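Projannalysin (Methanocaldococcus jannaschii, PDB 4JIX) is the zymogen of a soluble zinc metallopeptidase, a minimal gluzincin-like scaffold that probably hydrolyses peptide bonds once activated. Local coordinates at residues A[31-36]-A[52-57]. The protein carries 1 engineered substitution. Sequence-based numbering, arbitrary orientation.
Sequences IEIKPM and LNKYVV. With SO4 (sulfate ion), chain F.
Ile-33 and Leu-52 meet as a parallel beta bridge, where strand 49-53 of a small mixed sheet gives way to helix 54-59; the contact illustrates how a strand outermost in its chain's sheet can bridge to a neighbouring strand and also bond to the first residue of the helix that follows it. On their shared face, touched by helix 12-22, CG1 of Ile-33 lies 4.3 Å from CB of Leu-52. Leu-52 also packs on Ile-69 of helix 62-78, which carries the zinc ligands His-71 and His-75, so the sheet rests against the metal-binding helix. The other isoleucine branch, CG2, stands anti to the backbone N and sits 4.0 Å from CB of Val-57, the side chains crossing at about a right angle; it also packs on CA of Lys-54. Leu-52 N donates to Glu-32 O (2.8 Å) and Leu-52 O accepts from Lys-34 N. Lys-54 N also donates to Lys-34 O, at 3.0 Å, lying 66° out of the carbonyl plane, unlike the two strand bonds, which run nearly straight off their C=O groups. Met-36 lays SD over the face of the peptide between Leu-52 and Asn-53, 3.4 Å from Asn-53 N. Lys-34 NZ donates to O1 of a sulfate, probably a crystallisation component, at 2.8 Å. Asn-53 is the N-cap: with CG anti to the backbone N (chi1 176°), its OD1 accepts a hydrogen bond from Val-56 N at 3.2 Å.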
ATOM      1  N   ILE A  31      11.737 -17.653   5.638  1.00 53.87           N
ATOM      2  CA  ILE A  31      11.594 -16.207   5.458  1.00 53.79           C
ATOM      3  C   ILE A  31      12.497 -15.793   4.303  1.00 58.44           C
ATOM      4  O   ILE A  31      13.703 -16.041   4.354  1.00 58.51           O
ATOM      5  CB  ILE A  31      11.899 -15.394   6.748  1.00 58.00           C
ATOM      6  CG1 ILE A  31      11.097 -15.910   7.960  1.00 58.35           C
ATOM      7  CG2 ILE A  31      11.667 -13.885   6.512  1.00 57.61           C
ATOM      8  CD1 ILE A  31      11.699 -15.539   9.295  1.00 61.21           C
ATOM      9  N   GLU A  32      11.913 -15.189   3.259  1.00 54.19           N
ATOM     10  CA  GLU A  32      12.658 -14.716   2.092  1.00 54.98           C
ATOM     11  C   GLU A  32      12.473 -13.211   1.939  1.00 57.91           C
ATOM     12  O   GLU A  32      11.355 -12.754   1.712  1.00 55.04           O
ATOM     13  CB  GLU A  32      12.207 -15.433   0.807  1.00 56.06           C
ATOM     14  CG  GLU A  32      12.805 -16.803   0.581  1.00 69.27           C
ATOM     15  CD  GLU A  32      12.515 -17.398  -0.787  1.00 90.14           C
ATOM     16  OE1 GLU A  32      11.930 -16.698  -1.646  1.00 76.42           O
ATOM     17  OE2 GLU A  32      12.886 -18.574  -1.002  1.00 87.84           O
ATOM     18  N   ILE A  33      13.554 -12.449   2.101  1.00 56.18           N
ATOM     19  CA  ILE A  33      13.543 -10.999   1.942  1.00 56.44           C
ATOM     20  C   ILE A  33      14.266 -10.729   0.625  1.00 62.31           C
ATOM     21  O   ILE A  33      15.485 -10.890   0.535  1.00 63.48           O
ATOM     22  CB  ILE A  33      14.135 -10.251   3.171  1.00 60.18           C
ATOM     23  CG1 ILE A  33      13.315 -10.566   4.443  1.00 59.60           C
ATOM     24  CG2 ILE A  33      14.180  -8.736   2.935  1.00 59.97           C
ATOM     25  CD1 ILE A  33      14.105 -11.054   5.533  1.00 69.26           C
ATOM     26  N   LYS A  34      13.498 -10.396  -0.413  1.00 59.19           N
ATOM     27  CA  LYS A  34      14.057 -10.190  -1.745  1.00 61.13           C
ATOM     28  C   LYS A  34      13.317  -9.079  -2.508  1.00 63.71           C
ATOM     29  O   LYS A  34      12.185  -8.746  -2.139  1.00 60.24           O
ATOM     30  CB  LYS A  34      14.021 -11.517  -2.544  1.00 64.63           C
ATOM     31  CG  LYS A  34      12.621 -12.079  -2.800  1.00 83.90           C
ATOM     32  CD  LYS A  34      12.644 -13.260  -3.771  1.00 98.02           C
ATOM     33  CE  LYS A  34      11.304 -13.473  -4.440  1.00107.68           C
ATOM     34  NZ  LYS A  34      11.035 -12.446  -5.488  1.00113.66           N
ATOM     35  N   PRO A  35      13.919  -8.488  -3.578  1.00 62.65           N
ATOM     36  CA  PRO A  35      13.166  -7.504  -4.363  1.00 62.13           C
ATOM     37  C   PRO A  35      11.978  -8.218  -5.002  1.00 65.82           C
ATOM     38  O   PRO A  35      12.122  -9.337  -5.486  1.00 67.01           O
ATOM     39  CB  PRO A  35      14.188  -6.994  -5.394  1.00 66.38           C
ATOM     40  CG  PRO A  35      15.529  -7.484  -4.921  1.00 72.38           C
ATOM     41  CD  PRO A  35      15.243  -8.749  -4.184  1.00 66.68           C
ATOM     42  N   MET A  36      10.793  -7.653  -4.849  1.00 61.66           N
ATOM     43  CA  MET A  36       9.550  -8.205  -5.389  1.00 60.74           C
ATOM     44  C   MET A  36       8.895  -7.114  -6.221  1.00 64.71           C
ATOM     45  O   MET A  36       8.757  -5.988  -5.747  1.00 63.97           O
ATOM     46  CB  MET A  36       8.608  -8.686  -4.267  1.00 61.02           C
ATOM     47  CG  MET A  36       9.132  -9.853  -3.431  1.00 64.68           C
ATOM     48  SD  MET A  36       8.144 -10.080  -1.913  1.00 66.73           S
ATOM     49  CE  MET A  36       6.682 -10.870  -2.585  1.00 62.43           C
ATOM     50  N   LEU A  52       8.949 -11.318   1.747  1.00 46.68           N
ATOM     51  CA  LEU A  52       8.842  -9.895   2.083  1.00 46.86           C
ATOM     52  C   LEU A  52       9.687  -9.072   1.136  1.00 52.17           C
ATOM     53  O   LEU A  52      10.834  -9.438   0.863  1.00 53.78           O
ATOM     54  CB  LEU A  52       9.266  -9.629   3.545  1.00 47.20           C
ATOM     55  CG  LEU A  52       8.485 -10.371   4.650  1.00 51.07           C
ATOM     56  CD1 LEU A  52       9.191 -10.241   5.987  1.00 52.51           C
ATOM     57  CD2 LEU A  52       7.046  -9.865   4.768  1.00 49.40           C
ATOM     58  N   ASN A  53       9.121  -7.971   0.628  1.00 47.22           N
ATOM     59  CA  ASN A  53       9.819  -7.084  -0.289  1.00 48.09           C
ATOM     60  C   ASN A  53      10.979  -6.405   0.447  1.00 51.41           C
ATOM     61  O   ASN A  53      10.780  -5.777   1.492  1.00 49.54           O
ATOM     62  CB  ASN A  53       8.849  -6.072  -0.878  1.00 47.86           C
ATOM     63  CG  ASN A  53       9.480  -5.050  -1.779  1.00 59.41           C
ATOM     64  OD1 ASN A  53      10.260  -4.191  -1.348  1.00 51.32           O
ATOM     65  ND2 ASN A  53       9.093  -5.083  -3.032  1.00 50.42           N
ATOM     66  N   LYS A  54      12.186  -6.536  -0.117  1.00 50.16           N
ATOM     67  CA  LYS A  54      13.441  -6.021   0.439  1.00 51.63           C
ATOM     68  C   LYS A  54      13.407  -4.513   0.759  1.00 55.35           C
ATOM     69  O   LYS A  54      13.814  -4.138   1.857  1.00 54.53           O
ATOM     70  CB  LYS A  54      14.620  -6.346  -0.494  1.00 56.24           C
ATOM     71  CG  LYS A  54      15.986  -6.099   0.151  1.00 67.30           C
ATOM     72  CD  LYS A  54      17.111  -6.733  -0.645  1.00 76.35           C
ATOM     73  CE  LYS A  54      18.462  -6.492  -0.016  1.00 87.81           C
ATOM     74  NZ  LYS A  54      18.962  -5.120  -0.292  1.00 98.44           N
ATOM     75  N   TYR A  55      12.945  -3.661  -0.169  1.00 54.62           N
ATOM     76  CA  TYR A  55      12.895  -2.217   0.087  1.00 56.68           C
ATOM     77  C   TYR A  55      11.946  -1.885   1.265  1.00 59.14           C
ATOM     78  O   TYR A  55      12.268  -1.028   2.088  1.00 58.98           O
ATOM     79  CB  TYR A  55      12.492  -1.425  -1.172  1.00 60.04           C
ATOM     80  CG  TYR A  55      12.344   0.063  -0.915  1.00 65.43           C
ATOM     81  CD1 TYR A  55      11.101   0.622  -0.634  1.00 66.22           C
ATOM     82  CD2 TYR A  55      13.454   0.904  -0.914  1.00 69.26           C
ATOM     83  CE1 TYR A  55      10.966   1.982  -0.357  1.00 67.60           C
ATOM     84  CE2 TYR A  55      13.327   2.268  -0.639  1.00 71.08           C
ATOM     85  CZ  TYR A  55      12.079   2.804  -0.380  1.00 78.87           C
ATOM     86  OH  TYR A  55      11.948   4.152  -0.136  1.00 84.96           O
ATOM     87  N   VAL A  56      10.785  -2.562   1.327  1.00 53.29           N
ATOM     88  CA  VAL A  56       9.773  -2.394   2.377  1.00 51.12           C
ATOM     89  C   VAL A  56      10.374  -2.793   3.738  1.00 54.49           C
ATOM     90  O   VAL A  56      10.253  -2.035   4.694  1.00 53.63           O
ATOM     91  CB  VAL A  56       8.502  -3.221   2.014  1.00 54.20           C
ATOM     92  CG1 VAL A  56       7.545  -3.360   3.195  1.00 53.33           C
ATOM     93  CG2 VAL A  56       7.785  -2.606   0.815  1.00 53.52           C
ATOM     94  N   VAL A  57      11.057  -3.951   3.815  1.00 53.32           N
ATOM     95  CA  VAL A  57      11.680  -4.431   5.059  1.00 54.35           C
ATOM     96  C   VAL A  57      12.738  -3.421   5.570  1.00 62.39           C
ATOM     97  O   VAL A  57      12.861  -3.213   6.781  1.00 62.95           O
ATOM     98  CB  VAL A  57      12.276  -5.842   4.839  1.00 58.17           C
ATOM     99  CG1 VAL A  57      13.261  -6.246   5.949  1.00 59.35           C
ATOM    100  CG2 VAL A  57      11.161  -6.869   4.703  1.00 56.10           C
TER
HETATM  101  S   SO4 F 204       8.139 -10.884  -7.966  0.50 67.34           S
HETATM  102  O1  SO4 F 204       8.860 -11.815  -7.100  0.50 66.75           O
HETATM  103  O2  SO4 F 204       7.149 -10.150  -7.175  0.50 67.38           O
HETATM  104  O3  SO4 F 204       7.443 -11.613  -9.029  0.50 68.41           O
HETATM  105  O4  SO4 F 204       9.102  -9.962  -8.565  0.50 66.02           O